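Local atomic coordinates of phosphatidylethanolamine-binding protein (Plasmodium vivax, PDB entry 2GZQ), a protein that probably binds phosphatidylethanolamine or related phospholipid headgroups. Residues D98-A103 / I167-F172; L123-G128 / P159-E164. All blocks are in the same frame, centred on the assembly; numbering follows the deposited sequence.

Contact 1 (D98-A103 / I167-F172); sequences DYVHWA and ITRVKF
A left-handed helical turn that includes Lys171 and Phe172, whose phi angles are both positive, docks on Asp98 to Val100 at the start of strand 99-107. Two backbone bonds join them: Phe172 N to Asp98 O (2.8 Å) and Val100 N to Arg169 O (2.9 Å). In the conformer described, the Arg169 chain runs extended from CG to NE, and NH1 bonds Val100 O at 3.1 Å and, weakly, His101 O at 2.9 Å. A long, multidentate arginine suits this place, since it satisfies buried carbonyls while NE pairs with Glu164 and NH2 with Pro125. Its aliphatic root serves the ring of Tyr99: Tyr99 CG lies anti to its own backbone N (chi1 -173°), and the ring lays one face over Arg169 CB, 3.8 Å from the centroid. On the buried side, the branched Val100 fits the flat face of Phe172, its CB 4.0 Å from the ring centroid and CG2 3.7 Å from Phe172 CE2. His101 and Trp102 together face Met83, a classic beta bulge that turns both side chains from this contact. The whole is consistent with the left-handed-helix motif suggested to be functional in this protein, set against the six-stranded sheet.

Contact 2 (L123-G128 / P159-E164); sequences LLPYVG and PLYRGE
The ring of Tyr161 lies between two unlike partners: Gly163 N stands 3.4 Å above the plane over the centre of one face, while Pro125 CD covers the opposite face, 3.5 Å from the ring centroid. Proline suits the second place because its compact ring offers aliphatic C-H groups to the aromatic face, and in the conformer described CG also reaches Tyr161 CZ (3.5 Å). Glycine suits the first, for at its backbone angles a CB would press on the preceding carbonyl O. Tyr161 CB points toward the other segment, and CG lies anti to the backbone N (chi1 -174°). Its hydroxyl donates to Glu164 OE2 over 2.6 Å, meeting the anti lone pair. Leu123 and Leu124 both face Ala103, a classic beta bulge at the end of strand 121-124, an outermost strand of the six-stranded sheet, and the chain turns a corner there. Direct hydrogen bonds are absent across the segments; instead a water near the plane of the Tyr161 ring, at its edge, donates to Leu123 O (2.8 Å) and Pro159 O (3.1 Å). Beside this bridge, Leu123 CD2 meets Leu160 CD2 at 4.1 Å, a thin apolar contact that leaves exposed Leu160 at the border with solvent.

Overall arrangement
Contacts 1 and 2 lie with their centres about 9 Å apart, on the same side of the chain's centre. Along the chain, 98-103 comes first, then 123-128, 159-164 and 167-172, so the inner pair falls between the halves of the outer one. Strands 99-107 and 121-124 are neighbours in the six-stranded sheet; the loop before helix 171-174 supplies the second partner of contact 2 and, with the first residues of that helix, that of contact 1. Arg169 ties the two: NH2 probably bonds Pro125 O (2.7 Å), and NE forms a salt bridge with Glu164 OE1 (2.8 Å). One arginine thus joins its own loop to strand 99-107 and to the chain just after strand 121-124, close to His101, whose ND1 hydrogen-bonds Val127 O.

Contact 1 (D98-A103 / I167-F172)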
loop_
_atom_site.group_PDB
_atom_site.type_symbol
_atom_site.label_atom_id
_atom_site.label_comp_id
_atom_site.label_asym_id
_atom_site.label_seq_id
_atom_site.Cartn_x
_atom_site.Cartn_y
_atom_site.Cartn_z
ATOM N N ASP A 98 10.847 -2.968 -1.816
ATOM C CA ASP A 98 9.458 -3.300 -1.455
ATOM C C ASP A 98 8.865 -4.191 -2.535
ATOM O O ASP A 98 8.958 -3.884 -3.725
ATOM C CB ASP A 98 8.616 -2.029 -1.442
ATOM C CG ASP A 98 8.948 -1.088 -0.303
ATOM O OD1 ASP A 98 9.422 -1.572 0.740
ATOM O OD2 ASP A 98 8.676 0.127 -0.445
ATOM N N TYR A 99 8.216 -5.280 -2.164
ATOM C CA TYR A 99 7.410 -6.043 -3.125
ATOM C C TYR A 99 6.063 -5.360 -3.260
ATOM O O TYR A 99 5.397 -5.108 -2.254
ATOM C CB TYR A 99 7.258 -7.488 -2.641
ATOM C CG TYR A 99 6.584 -8.402 -3.634
ATOM C CD1 TYR A 99 7.327 -9.186 -4.497
ATOM C CD2 TYR A 99 5.231 -8.425 -3.741
ATOM C CE1 TYR A 99 6.690 -10.017 -5.422
ATOM C CE2 TYR A 99 4.590 -9.245 -4.677
ATOM C CZ TYR A 99 5.340 -10.028 -5.491
ATOM O OH TYR A 99 4.681 -10.827 -6.419
ATOM N N VAL A 100 5.656 -5.054 -4.487
ATOM C CA VAL A 100 4.403 -4.364 -4.695
ATOM C C VAL A 100 3.272 -5.317 -5.105
ATOM O O VAL A 100 3.285 -5.906 -6.179
ATOM C CB VAL A 100 4.554 -3.130 -5.629
ATOM C CG1 VAL A 100 5.165 -3.497 -6.952
ATOM C CG2 VAL A 100 3.204 -2.404 -5.793
ATOM N N HIS A 101 2.312 -5.455 -4.199
ATOM C CA HIS A 101 1.140 -6.269 -4.411
ATOM C C HIS A 101 0.057 -5.612 -5.248
ATOM O O HIS A 101 -0.730 -6.330 -5.889
ATOM C CB HIS A 101 0.571 -6.655 -3.044
ATOM C CG HIS A 101 1.437 -7.608 -2.309
ATOM N ND1 HIS A 101 1.518 -8.931 -2.652
ATOM C CD2 HIS A 101 2.316 -7.432 -1.291
ATOM C CE1 HIS A 101 2.406 -9.537 -1.874
ATOM N NE2 HIS A 101 2.902 -8.645 -1.034
ATOM N N TRP A 102 -0.064 -4.294 -5.202
ATOM C CA TRP A 102 -1.255 -3.624 -5.727
ATOM C C TRP A 102 -0.956 -2.154 -5.845
ATOM O O TRP A 102 -0.363 -1.573 -4.933
ATOM C CB TRP A 102 -2.434 -3.884 -4.777
ATOM C CG TRP A 102 -3.761 -3.342 -5.210
ATOM C CD1 TRP A 102 -4.236 -3.193 -6.485
ATOM C CD2 TRP A 102 -4.792 -2.897 -4.335
ATOM N NE1 TRP A 102 -5.514 -2.681 -6.445
ATOM C CE2 TRP A 102 -5.874 -2.486 -5.136
ATOM C CE3 TRP A 102 -4.904 -2.810 -2.942
ATOM C CZ2 TRP A 102 -7.040 -1.961 -4.599
ATOM C CZ3 TRP A 102 -6.080 -2.312 -2.405
ATOM C CH2 TRP A 102 -7.138 -1.897 -3.231
ATOM N N ALA A 103 -1.357 -1.550 -6.959
ATOM C CA ALA A 103 -1.304 -0.100 -7.132
ATOM C C ALA A 103 -2.505 0.366 -7.906
ATOM O O ALA A 103 -2.720 -0.048 -9.050
ATOM C CB ALA A 103 -0.042 0.336 -7.867
ATOM N N ILE A 167 6.499 -5.449 -16.223
ATOM C CA ILE A 167 6.841 -4.915 -14.923
ATOM C C ILE A 167 7.413 -6.007 -14.044
ATOM O O ILE A 167 7.361 -7.180 -14.386
ATOM C CB ILE A 167 5.605 -4.221 -14.242
ATOM C CG1 ILE A 167 4.391 -5.139 -14.142
ATOM C CG2 ILE A 167 5.243 -2.965 -15.002
ATOM C CD1 ILE A 167 4.436 -6.157 -13.033
ATOM N N THR A 168 7.971 -5.626 -12.907
ATOM C CA THR A 168 8.322 -6.593 -11.883
ATOM C C THR A 168 7.775 -6.092 -10.558
ATOM O O THR A 168 7.755 -4.901 -10.296
ATOM C CB THR A 168 9.823 -6.865 -11.771
ATOM O OG1 THR A 168 10.021 -7.847 -10.736
ATOM C CG2 THR A 168 10.627 -5.620 -11.504
ATOM N N ARG A 169 7.299 -6.993 -9.709
ATOM C CA ARG A 169 6.830 -6.568 -8.400
ATOM C C ARG A 169 7.940 -6.499 -7.360
ATOM O O ARG A 169 7.761 -5.902 -6.317
ATOM C CB ARG A 169 5.657 -7.439 -7.969
ATOM C CG ARG A 169 4.480 -7.243 -8.897
ATOM C CD ARG A 169 3.444 -8.333 -8.794
ATOM N NE ARG A 169 2.324 -8.062 -9.695
ATOM C CZ ARG A 169 1.239 -7.373 -9.372
ATOM N NH1 ARG A 169 1.064 -6.888 -8.144
ATOM N NH2 ARG A 169 0.310 -7.166 -10.292
ATOM N N VAL A 170 9.096 -7.069 -7.661
ATOM C CA VAL A 170 10.235 -7.052 -6.763
ATOM C C VAL A 170 10.907 -5.688 -6.831
ATOM O O VAL A 170 11.055 -5.108 -7.925
ATOM C CB VAL A 170 11.201 -8.198 -7.155
ATOM C CG1 VAL A 170 12.459 -8.190 -6.325
ATOM C CG2 VAL A 170 10.479 -9.553 -7.050
ATOM N N LYS A 171 11.301 -5.148 -5.672
ATOM C CA LYS A 171 11.958 -3.822 -5.651
ATOM C C LYS A 171 11.119 -2.780 -6.401
ATOM O O LYS A 171 11.627 -1.922 -7.139
ATOM C CB LYS A 171 13.392 -3.885 -6.197
ATOM C CG LYS A 171 14.353 -4.684 -5.367
ATOM C CD LYS A 171 15.744 -4.738 -6.030
ATOM C CE LYS A 171 16.678 -5.695 -5.370
ATOM N NZ LYS A 171 17.958 -5.718 -6.144
ATOM N N PHE A 172 9.811 -2.850 -6.196
ATOM C CA PHE A 172 8.847 -1.876 -6.662
ATOM C C PHE A 172 9.077 -1.501 -8.127
ATOM O O PHE A 172 9.359 -0.360 -8.476
ATOM C CB PHE A 172 8.762 -0.661 -5.735
ATOM C CG PHE A 172 7.411 -0.009 -5.724
ATOM C CD1 PHE A 172 6.952 0.714 -6.809
ATOM C CD2 PHE A 172 6.553 -0.182 -4.654
ATOM C CE1 PHE A 172 5.692 1.297 -6.796
ATOM C CE2 PHE A 172 5.274 0.386 -4.655
ATOM C CZ PHE A 172 4.850 1.129 -5.719
#

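Contact 2 (L123-G128 / P159-E164)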
loop_
_atom_site.group_PDB
_atom_site.type_symbol
_atom_site.label_atom_id
_atom_site.label_comp_id
_atom_site.label_asym_id
_atom_site.label_seq_id
_atom_site.Cartn_x
_atom_site.Cartn_y
_atom_site.Cartn_z
ATOM N N LEU A 123 -2.858 0.304 -11.913
ATOM C CA LEU A 123 -1.515 0.319 -12.465
ATOM C C LEU A 123 -0.820 -1.028 -12.255
ATOM O O LEU A 123 -0.067 -1.492 -13.079
ATOM C CB LEU A 123 -0.701 1.432 -11.807
ATOM C CG LEU A 123 -1.190 2.847 -12.062
ATOM C CD1 LEU A 123 -0.414 3.832 -11.157
ATOM C CD2 LEU A 123 -1.045 3.227 -13.497
ATOM N N LEU A 124 -1.119 -1.679 -11.131
ATOM C CA LEU A 124 -0.678 -3.051 -10.866
ATOM C C LEU A 124 -1.836 -3.796 -10.208
ATOM O O LEU A 124 -2.210 -3.458 -9.073
ATOM C CB LEU A 124 0.547 -3.074 -9.950
ATOM C CG LEU A 124 1.796 -2.445 -10.572
ATOM C CD1 LEU A 124 2.855 -2.230 -9.494
ATOM C CD2 LEU A 124 2.361 -3.330 -11.689
ATOM N N PRO A 125 -2.381 -4.829 -10.884
ATOM C CA PRO A 125 -3.532 -5.469 -10.285
ATOM C C PRO A 125 -3.132 -6.265 -9.042
ATOM O O PRO A 125 -2.005 -6.759 -8.927
ATOM C CB PRO A 125 -4.047 -6.389 -11.391
ATOM C CG PRO A 125 -2.856 -6.671 -12.251
ATOM C CD PRO A 125 -1.981 -5.461 -12.157
ATOM N N TYR A 126 -4.068 -6.389 -8.115
ATOM C CA TYR A 126 -3.832 -7.045 -6.838
ATOM C C TYR A 126 -3.311 -8.453 -7.016
ATOM O O TYR A 126 -3.944 -9.267 -7.717
ATOM C CB TYR A 126 -5.145 -7.086 -6.042
ATOM C CG TYR A 126 -4.967 -7.677 -4.672
ATOM C CD1 TYR A 126 -4.646 -6.889 -3.594
ATOM C CD2 TYR A 126 -5.106 -9.042 -4.465
ATOM C CE1 TYR A 126 -4.497 -7.423 -2.337
ATOM C CE2 TYR A 126 -4.928 -9.604 -3.204
ATOM C CZ TYR A 126 -4.597 -8.787 -2.144
ATOM O OH TYR A 126 -4.392 -9.305 -0.870
ATOM N N VAL A 127 -2.229 -8.780 -6.318
ATOM C CA VAL A 127 -1.834 -10.165 -6.105
ATOM C C VAL A 127 -1.568 -10.311 -4.627
ATOM O O VAL A 127 -0.937 -9.444 -4.004
ATOM C CB VAL A 127 -0.599 -10.548 -6.930
ATOM C CG1 VAL A 127 -0.872 -10.387 -8.414
ATOM C CG2 VAL A 127 0.619 -9.739 -6.510
ATOM N N GLY A 128 -2.076 -11.375 -4.040
ATOM C CA GLY A 128 -2.008 -11.513 -2.580
ATOM C C GLY A 128 -0.608 -11.770 -2.050
ATOM O O GLY A 128 0.300 -12.092 -2.818
ATOM N N PRO A 159 4.277 2.432 -15.028
ATOM C CA PRO A 159 3.503 2.784 -16.207
ATOM C C PRO A 159 2.151 2.124 -16.259
ATOM O O PRO A 159 1.859 1.215 -15.487
ATOM C CB PRO A 159 4.378 2.302 -17.365
ATOM C CG PRO A 159 5.737 2.155 -16.784
ATOM C CD PRO A 159 5.458 1.643 -15.389
ATOM N N LEU A 160 1.318 2.626 -17.137
ATOM C CA LEU A 160 0.047 1.957 -17.372
ATOM C C LEU A 160 0.257 0.487 -17.629
ATOM O O LEU A 160 1.193 0.053 -18.295
ATOM C CB LEU A 160 -0.705 2.577 -18.525
ATOM C CG LEU A 160 -1.050 4.058 -18.388
ATOM C CD1 LEU A 160 -1.549 4.592 -19.687
ATOM C CD2 LEU A 160 -2.057 4.267 -17.291
ATOM N N TYR A 161 -0.620 -0.316 -17.062
ATOM C CA TYR A 161 -0.442 -1.771 -17.010
ATOM C C TYR A 161 -0.658 -2.428 -18.387
ATOM O O TYR A 161 -1.646 -2.160 -19.103
ATOM C CB TYR A 161 -1.402 -2.387 -16.013
ATOM C CG TYR A 161 -1.207 -3.857 -15.765
ATOM C CD1 TYR A 161 -2.149 -4.777 -16.144
ATOM C CD2 TYR A 161 -0.104 -4.319 -15.062
ATOM C CE1 TYR A 161 -2.006 -6.115 -15.851
ATOM C CE2 TYR A 161 0.069 -5.652 -14.794
ATOM C CZ TYR A 161 -0.892 -6.556 -15.181
ATOM O OH TYR A 161 -0.785 -7.906 -14.905
ATOM N N ARG A 162 0.248 -3.325 -18.733
ATOM C CA ARG A 162 0.235 -4.098 -19.975
ATOM C C ARG A 162 0.472 -5.574 -19.692
ATOM O O ARG A 162 0.710 -6.362 -20.608
ATOM C CB ARG A 162 1.331 -3.609 -20.918
ATOM C CG ARG A 162 1.166 -2.198 -21.371
ATOM C CD ARG A 162 2.249 -1.845 -22.364
ATOM N NE ARG A 162 3.521 -1.634 -21.690
ATOM C CZ ARG A 162 4.716 -1.715 -22.273
ATOM N NH1 ARG A 162 4.783 -1.991 -23.554
ATOM N NH2 ARG A 162 5.815 -1.467 -21.590
ATOM N N GLY A 163 0.353 -5.962 -18.443
ATOM C CA GLY A 163 0.619 -7.327 -18.056
ATOM C C GLY A 163 1.907 -7.484 -17.271
ATOM O O GLY A 163 2.762 -6.594 -17.228
ATOM N N GLU A 164 2.044 -8.658 -16.678
ATOM C CA GLU A 164 3.179 -8.933 -15.830
ATOM C C GLU A 164 4.503 -8.973 -16.578
ATOM O O GLU A 164 5.561 -8.769 -15.976
ATOM C CB GLU A 164 2.968 -10.230 -15.074
ATOM C CG GLU A 164 1.764 -10.223 -14.149
ATOM C CD GLU A 164 1.828 -9.168 -13.048
ATOM O OE1 GLU A 164 2.768 -9.207 -12.232
ATOM O OE2 GLU A 164 0.916 -8.307 -12.980
HETATM O O HOH W 1 2.094 -1.755 -14.811
#